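Side-chain contacts in TolA protein (Vibrio cholerae, PDB 4G7X), which probably links the inner membrane to periplasmic and outer-membrane partners of the Tol-Pal envelope system through its C-terminal domain: residues 45-50 and 122-127; 115-120 and 126-131. One frame throughout, in Å; residues are numbered along the deposited sequence. Where two conformers were deposited one is given.

Contact 1. Residues 45-50 and 122-127; sequences TSEVGR and PDVVEK
Val48 and Lys127 meet through aliphatic carbon alone: CG2 of Val48 lies 3.6 Å from CB of Lys127. The CG2 methyl stands beside the backbone N of Val48, because CG1 takes the position anti to that nitrogen (chi1 169°). Lys127 offers the root of its side chain. One turn earlier on its helix, Val124 directs both methyls at Glu47, with CG1 3.8 Å and CG2 4.1 Å from the CB of the glutamate. Glu47 thus touches by its methylene, while its carboxylate turns to Arg50 on the same helix. There the guanidinium binds side-on, Arg50 NE donating to Glu47 OE1 at 2.9 Å in an almost straight bond (171°) and Arg50 NH2 to Glu47 OE2 at 3.0 Å, so that two bonds fix the rotation of the acid. Phe43 and Val44 also pack on Val124, and Asp123 forms a salt bridge with Arg40. The contact lays the short helix 122-128 against the long helix 38-62 by side-chain packing, within the helical layer of the antiparallel alpha+beta TolA C-terminal domain.

Contact 2. Residues 115-120 and 126-131; sequences FPLPKD and EKLKNI
Leu117, in an extended backbone conformation just after strand 115-116, faces Leu128 in the last part of helix 122-128 across a CA-CA separation of 7.8 Å. The setting is the last connection of the TolA C-terminal domain, in which the chain leaves one outer strand of the four-stranded antiparallel sheet, makes a short helix and enters the other outer strand, 130-135. The bond from CA to CB of Leu128 points toward the extended segment, whereas Leu117 comes in from the flank and nears its partner only at its end. The two leucines slide past each other in opposite directions: the CD2 branch of Leu117 lies 4.0 Å from Leu128 CD1 and equally close to Leu128 CB, so one methyl spans both the root and the tip of the other side chain. CD1 of Leu117 continues away from its own CA (chi2 173°), which leaves CD2 as the branch that touches. Tyr55 of helix 38-62 packs on both leucines, and its OH is hydrogen-bonded to Pro116 O. In one of its two conformers Lys129 forms a salt bridge through NZ with an acidic side chain of another protein chain. Pro118 completes the apolar cluster, its ring carbon CD standing 3.7 Å from Leu128 CD1, the methyl that Leu117 also touches.

Overall arrangement
From the N terminus, helix 38-62 supplies the first half of contact 1, and the chain then runs through the strand pair 74-83 and 86-95 and helix 99-110 before helix 122-128 closes that long loop of 71 residues. Contact 2 opens at 115-120, within the span of contact 1, and closes at 126-131 after five intervening residues, so that both contacts close on helix 122-128. Their second segments overlap at Glu126 and Lys127, and their centres lie about 6 Å apart. Val124 CG1 meets Pro118 CG at 3.8 Å. Together they tie helix 122-128 to the long N-terminal helix and to the segment leaving strand 115-116.

Contact 1. Residues 45-50 and 122-127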
ATOM      1  N   THR B  45       2.010  11.000 -20.514  1.00 13.59           N
ATOM      2  CA  THR B  45       3.186  11.490 -19.797  1.00 13.57           C
ATOM      3  C   THR B  45       2.822  12.681 -18.899  1.00 13.76           C
ATOM      4  O   THR B  45       3.233  12.740 -17.735  1.00 13.76           O
ATOM      5  CB  THR B  45       4.322  11.838 -20.782  1.00 13.64           C
ATOM      6  OG1 THR B  45       4.682  10.658 -21.512  1.00 13.64           O
ATOM      7  CG2 THR B  45       5.558  12.364 -20.053  1.00 14.08           C
ATOM      8  N   SER B  46       2.028  13.606 -19.433  1.00 14.03           N
ATOM      9  CA  SER B  46       1.565  14.769 -18.678  1.00 14.64           C
ATOM     10  C   SER B  46       0.729  14.361 -17.464  1.00 14.87           C
ATOM     11  O   SER B  46       0.942  14.866 -16.361  1.00 15.12           O
ATOM     12  CB  SER B  46       0.768  15.714 -19.584  1.00 14.71           C
ATOM     13  OG  SER B  46       0.398  16.902 -18.899  1.00 15.39           O
ATOM     14  N   GLU B  47      -0.211  13.442 -17.678  1.00 15.37           N
ATOM     15  CA  GLU B  47      -1.107  12.979 -16.619  1.00 16.01           C
ATOM     16  C   GLU B  47      -0.389  12.212 -15.511  1.00 15.99           C
ATOM     17  O   GLU B  47      -0.738  12.353 -14.336  1.00 15.66           O
ATOM     18  CB  GLU B  47      -2.254  12.152 -17.205  1.00 16.89           C
ATOM     19  CG  GLU B  47      -3.296  12.995 -17.922  1.00 17.72           C
ATOM     20  CD  GLU B  47      -4.080  13.885 -16.976  1.00 18.47           C
ATOM     21  OE1 GLU B  47      -3.671  15.045 -16.775  1.00 18.80           O
ATOM     22  OE2 GLU B  47      -5.093  13.418 -16.414  1.00 19.65           O
ATOM     23  N   VAL B  48       0.612  11.415 -15.881  1.00 16.03           N
ATOM     24  CA  VAL B  48       1.445  10.711 -14.901  1.00 16.52           C
ATOM     25  C   VAL B  48       2.183  11.701 -14.002  1.00 16.48           C
ATOM     26  O   VAL B  48       2.288  11.491 -12.789  1.00 16.26           O
ATOM     27  CB  VAL B  48       2.419   9.719 -15.579  1.00 16.86           C
ATOM     28  CG1 VAL B  48       3.468   9.200 -14.601  1.00 17.15           C
ATOM     29  CG2 VAL B  48       1.636   8.557 -16.164  1.00 16.85           C
ATOM     30  N   GLY B  49       2.674  12.787 -14.595  1.00 16.08           N
ATOM     31  CA  GLY B  49       3.309  13.855 -13.831  1.00 15.83           C
ATOM     32  C   GLY B  49       2.332  14.530 -12.883  1.00 15.49           C
ATOM     33  O   GLY B  49       2.657  14.767 -11.716  1.00 15.60           O
ATOM     34  N   ARG B  50       1.130  14.816 -13.381  1.00 15.41           N
ATOM     35  CA  ARG B  50       0.110  15.522 -12.603  1.00 15.33           C
ATOM     36  C   ARG B  50      -0.378  14.692 -11.415  1.00 14.62           C
ATOM     37  O   ARG B  50      -0.414  15.185 -10.284  1.00 14.10           O
ATOM     38  CB  ARG B  50      -1.065  15.946 -13.495  1.00 16.29           C
ATOM     39  CG  ARG B  50      -2.006  16.938 -12.829  1.00 17.59           C
ATOM     40  CD  ARG B  50      -3.046  17.500 -13.786  1.00 18.52           C
ATOM     41  NE  ARG B  50      -4.004  16.496 -14.246  1.00 19.48           N
ATOM     42  CZ  ARG B  50      -5.075  16.092 -13.567  1.00 20.02           C
ATOM     43  NH1 ARG B  50      -5.346  16.585 -12.362  1.00 20.71           N
ATOM     44  NH2 ARG B  50      -5.876  15.176 -14.091  1.00 20.44           N
ATOM     45  N   PRO B 122      -7.997   4.490 -19.265  1.00 22.78           N
ATOM     46  CA  PRO B 122      -7.361   3.240 -18.833  1.00 22.37           C
ATOM     47  C   PRO B 122      -5.850   3.179 -19.061  1.00 21.77           C
ATOM     48  O   PRO B 122      -5.139   2.569 -18.259  1.00 21.57           O
ATOM     49  CB  PRO B 122      -8.080   2.165 -19.661  1.00 22.61           C
ATOM     50  CG  PRO B 122      -8.631   2.890 -20.840  1.00 22.81           C
ATOM     51  CD  PRO B 122      -8.982   4.258 -20.340  1.00 23.08           C
ATOM     52  N   ASP B 123      -5.363   3.804 -20.132  1.00 20.81           N
ATOM     53  CA  ASP B 123      -3.925   3.816 -20.415  1.00 20.02           C
ATOM     54  C   ASP B 123      -3.138   4.601 -19.361  1.00 19.27           C
ATOM     55  O   ASP B 123      -2.025   4.215 -18.999  1.00 19.38           O
ATOM     56  CB  ASP B 123      -3.622   4.307 -21.844  1.00 20.32           C
ATOM     57  CG  ASP B 123      -4.244   5.665 -22.166  1.00 20.32           C
ATOM     58  OD1 ASP B 123      -5.023   6.212 -21.358  1.00 20.51           O
ATOM     59  OD2 ASP B 123      -3.945   6.190 -23.259  1.00 21.08           O
ATOM     60  N   VAL B 124      -3.734   5.684 -18.866  1.00 18.14           N
ATOM     61  CA  VAL B 124      -3.150   6.472 -17.778  1.00 17.36           C
ATOM     62  C   VAL B 124      -3.180   5.678 -16.470  1.00 17.13           C
ATOM     63  O   VAL B 124      -2.187   5.641 -15.736  1.00 16.16           O
ATOM     64  CB  VAL B 124      -3.873   7.831 -17.608  1.00 16.97           C
ATOM     65  CG1 VAL B 124      -3.333   8.593 -16.407  1.00 16.93           C
ATOM     66  CG2 VAL B 124      -3.739   8.673 -18.872  1.00 17.12           C
ATOM     67  N   VAL B 125      -4.311   5.027 -16.195  1.00 16.93           N
ATOM     68  CA  VAL B 125      -4.465   4.203 -14.991  1.00 16.88           C
ATOM     69  C   VAL B 125      -3.390   3.109 -14.924  1.00 16.99           C
ATOM     70  O   VAL B 125      -2.832   2.854 -13.856  1.00 16.25           O
ATOM     71  CB  VAL B 125      -5.895   3.620 -14.871  1.00 16.77           C
ATOM     72  CG1 VAL B 125      -6.001   2.640 -13.708  1.00 16.60           C
ATOM     73  CG2 VAL B 125      -6.904   4.743 -14.696  1.00 16.95           C
ATOM     74  N   GLU B 126      -3.087   2.484 -16.060  1.00 17.39           N
ATOM     75  CA  GLU B 126      -2.031   1.467 -16.129  1.00 18.10           C
ATOM     76  C   GLU B 126      -0.677   1.950 -15.605  1.00 17.55           C
ATOM     77  O   GLU B 126       0.021   1.208 -14.913  1.00 17.90           O
ATOM     78  CB  GLU B 126      -1.893   0.918 -17.556  1.00 19.57           C
ATOM     79  CG  GLU B 126      -3.025  -0.011 -17.971  1.00 21.58           C
ATOM     80  CD  GLU B 126      -3.131  -1.238 -17.082  1.00 22.69           C
ATOM     81  OE1 GLU B 126      -2.191  -2.059 -17.089  1.00 24.30           O
ATOM     82  OE2 GLU B 126      -4.157  -1.382 -16.381  1.00 23.38           O
ATOM     83  N   LYS B 127      -0.313   3.188 -15.931  0.50 17.02           N
ATOM     84  CA  LYS B 127       0.933   3.777 -15.445  0.50 16.57           C
ATOM     85  C   LYS B 127       0.826   4.208 -13.981  0.50 16.15           C
ATOM     86  O   LYS B 127       1.781   4.058 -13.216  0.50 16.31           O
ATOM     87  CB  LYS B 127       1.364   4.955 -16.325  0.50 16.81           C
ATOM     88  CG  LYS B 127       1.752   4.574 -17.746  0.50 17.03           C
ATOM     89  CD  LYS B 127       2.955   3.644 -17.771  0.50 17.18           C
ATOM     90  CE  LYS B 127       3.381   3.324 -19.198  0.50 17.37           C
ATOM     91  NZ  LYS B 127       4.584   2.445 -19.232  0.50 17.65           N
TER

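Contact 2. Residues 115-120 and 126-131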
ATOM      1  N   PHE B 115      -6.191   7.302  -3.271  1.00 12.25           N
ATOM      2  CA  PHE B 115      -5.395   7.965  -4.296  1.00 12.44           C
ATOM      3  C   PHE B 115      -6.310   8.159  -5.499  1.00 12.96           C
ATOM      4  O   PHE B 115      -6.887   7.191  -5.984  1.00 12.92           O
ATOM      5  CB  PHE B 115      -4.207   7.085  -4.694  1.00 12.21           C
ATOM      6  CG  PHE B 115      -3.232   6.824  -3.575  1.00 12.08           C
ATOM      7  CD1 PHE B 115      -2.086   7.600  -3.449  1.00 12.04           C
ATOM      8  CD2 PHE B 115      -3.446   5.793  -2.659  1.00 11.79           C
ATOM      9  CE1 PHE B 115      -1.176   7.365  -2.427  1.00 12.00           C
ATOM     10  CE2 PHE B 115      -2.541   5.555  -1.636  1.00 11.89           C
ATOM     11  CZ  PHE B 115      -1.403   6.339  -1.523  1.00 11.83           C
ATOM     12  N   PRO B 116      -6.450   9.408  -5.985  1.00 13.27           N
ATOM     13  CA  PRO B 116      -7.365   9.648  -7.104  1.00 13.82           C
ATOM     14  C   PRO B 116      -6.897   9.030  -8.423  1.00 14.18           C
ATOM     15  O   PRO B 116      -5.693   8.879  -8.648  1.00 13.91           O
ATOM     16  CB  PRO B 116      -7.392  11.178  -7.221  1.00 13.88           C
ATOM     17  CG  PRO B 116      -6.880  11.692  -5.913  1.00 14.45           C
ATOM     18  CD  PRO B 116      -5.888  10.664  -5.456  1.00 13.56           C
ATOM     19  N   LEU B 117      -7.861   8.668  -9.267  1.00 14.98           N
ATOM     20  CA  LEU B 117      -7.602   8.200 -10.628  1.00 16.05           C
ATOM     21  C   LEU B 117      -8.471   8.971 -11.617  1.00 17.40           C
ATOM     22  O   LEU B 117      -9.566   9.412 -11.261  1.00 17.62           O
ATOM     23  CB  LEU B 117      -7.904   6.706 -10.763  1.00 15.83           C
ATOM     24  CG  LEU B 117      -6.985   5.680 -10.101  1.00 15.69           C
ATOM     25  CD1 LEU B 117      -7.603   4.299 -10.254  1.00 15.45           C
ATOM     26  CD2 LEU B 117      -5.584   5.700 -10.691  1.00 15.76           C
ATOM     27  N   PRO B 118      -7.991   9.134 -12.865  1.00 18.36           N
ATOM     28  CA  PRO B 118      -8.834   9.775 -13.875  1.00 19.45           C
ATOM     29  C   PRO B 118      -9.965   8.856 -14.321  1.00 20.65           C
ATOM     30  O   PRO B 118      -9.812   7.632 -14.309  1.00 21.24           O
ATOM     31  CB  PRO B 118      -7.864  10.022 -15.032  1.00 19.20           C
ATOM     32  CG  PRO B 118      -6.814   8.978 -14.874  1.00 18.84           C
ATOM     33  CD  PRO B 118      -6.653   8.801 -13.391  1.00 18.35           C
ATOM     34  N   LYS B 119     -11.091   9.450 -14.706  1.00 22.44           N
ATOM     35  CA  LYS B 119     -12.234   8.687 -15.191  1.00 23.63           C
ATOM     36  C   LYS B 119     -12.071   8.355 -16.671  1.00 24.36           C
ATOM     37  O   LYS B 119     -11.735   9.227 -17.477  1.00 25.38           O
ATOM     38  CB  LYS B 119     -13.537   9.456 -14.954  1.00 24.45           C
ATOM     39  N   ASP B 120     -12.295   7.085 -17.009  1.00 24.87           N
ATOM     40  CA  ASP B 120     -12.259   6.593 -18.396  1.00 25.32           C
ATOM     41  C   ASP B 120     -10.958   6.917 -19.144  1.00 25.47           C
ATOM     42  O   ASP B 120     -10.978   7.307 -20.315  1.00 25.78           O
ATOM     43  CB  ASP B 120     -13.486   7.083 -19.180  1.00 25.60           C
ATOM     44  N   GLU B 126      -3.087   2.484 -16.060  1.00 17.39           N
ATOM     45  CA  GLU B 126      -2.031   1.467 -16.129  1.00 18.10           C
ATOM     46  C   GLU B 126      -0.677   1.950 -15.605  1.00 17.55           C
ATOM     47  O   GLU B 126       0.021   1.208 -14.913  1.00 17.90           O
ATOM     48  CB  GLU B 126      -1.893   0.918 -17.556  1.00 19.57           C
ATOM     49  CG  GLU B 126      -3.025  -0.011 -17.971  1.00 21.58           C
ATOM     50  CD  GLU B 126      -3.131  -1.238 -17.082  1.00 22.69           C
ATOM     51  OE1 GLU B 126      -2.191  -2.059 -17.089  1.00 24.30           O
ATOM     52  OE2 GLU B 126      -4.157  -1.382 -16.381  1.00 23.38           O
ATOM     53  N   LYS B 127      -0.313   3.188 -15.931  0.50 17.02           N
ATOM     54  CA  LYS B 127       0.933   3.777 -15.445  0.50 16.57           C
ATOM     55  C   LYS B 127       0.826   4.208 -13.981  0.50 16.15           C
ATOM     56  O   LYS B 127       1.781   4.058 -13.216  0.50 16.31           O
ATOM     57  CB  LYS B 127       1.364   4.955 -16.325  0.50 16.81           C
ATOM     58  CG  LYS B 127       1.752   4.574 -17.746  0.50 17.03           C
ATOM     59  CD  LYS B 127       2.955   3.644 -17.771  0.50 17.18           C
ATOM     60  CE  LYS B 127       3.381   3.324 -19.198  0.50 17.37           C
ATOM     61  NZ  LYS B 127       4.584   2.445 -19.232  0.50 17.65           N
ATOM     62  N   LEU B 128      -0.338   4.730 -13.594  1.00 15.57           N
ATOM     63  CA  LEU B 128      -0.566   5.181 -12.213  1.00 15.09           C
ATOM     64  C   LEU B 128      -0.598   4.046 -11.188  1.00 14.62           C
ATOM     65  O   LEU B 128      -0.301   4.268 -10.006  1.00 14.70           O
ATOM     66  CB  LEU B 128      -1.840   6.027 -12.107  1.00 14.59           C
ATOM     67  CG  LEU B 128      -1.820   7.366 -12.851  1.00 14.53           C
ATOM     68  CD1 LEU B 128      -3.120   8.122 -12.628  1.00 14.43           C
ATOM     69  CD2 LEU B 128      -0.619   8.211 -12.446  1.00 14.82           C
ATOM     70  N   LYS B 129      -0.940   2.842 -11.643  0.50 14.55           N
ATOM     71  CA  LYS B 129      -1.013   1.666 -10.774  0.50 14.50           C
ATOM     72  C   LYS B 129       0.358   1.124 -10.374  0.50 14.12           C
ATOM     73  O   LYS B 129       0.450   0.264  -9.502  0.50 13.85           O
ATOM     74  CB  LYS B 129      -1.821   0.555 -11.447  0.50 15.00           C
ATOM     75  CG  LYS B 129      -3.325   0.754 -11.403  0.50 15.63           C
ATOM     76  CD  LYS B 129      -4.016  -0.244 -12.316  0.50 16.00           C
ATOM     77  CE  LYS B 129      -3.684  -1.671 -11.915  0.50 16.62           C
ATOM     78  NZ  LYS B 129      -4.412  -2.662 -12.752  0.50 17.11           N
ATOM     79  N   ASN B 130       1.412   1.618 -11.022  1.00 13.78           N
ATOM     80  CA  ASN B 130       2.780   1.181 -10.746  1.00 13.67           C
ATOM     81  C   ASN B 130       3.708   2.372 -10.938  1.00 13.54           C
ATOM     82  O   ASN B 130       4.260   2.573 -12.021  1.00 13.98           O
ATOM     83  CB  ASN B 130       3.159   0.014 -11.672  1.00 13.92           C
ATOM     84  CG  ASN B 130       4.533  -0.568 -11.375  1.00 14.32           C
ATOM     85  OD1 ASN B 130       5.182  -0.226 -10.385  1.00 14.71           O
ATOM     86  ND2 ASN B 130       4.980  -1.470 -12.242  1.00 14.74           N
ATOM     87  N   ILE B 131       3.865   3.162  -9.879  1.00 13.16           N
ATOM     88  CA  ILE B 131       4.455   4.497 -10.005  1.00 13.16           C
ATOM     89  C   ILE B 131       5.587   4.757  -9.006  1.00 13.18           C
ATOM     90  O   ILE B 131       5.461   4.469  -7.814  1.00 12.98           O
ATOM     91  CB  ILE B 131       3.356   5.592  -9.918  1.00 13.12           C
ATOM     92  CG1 ILE B 131       3.920   6.977 -10.248  1.00 13.22           C
ATOM     93  CG2 ILE B 131       2.646   5.568  -8.565  1.00 13.16           C
ATOM     94  CD1 ILE B 131       2.866   8.036 -10.493  1.00 13.59           C
TER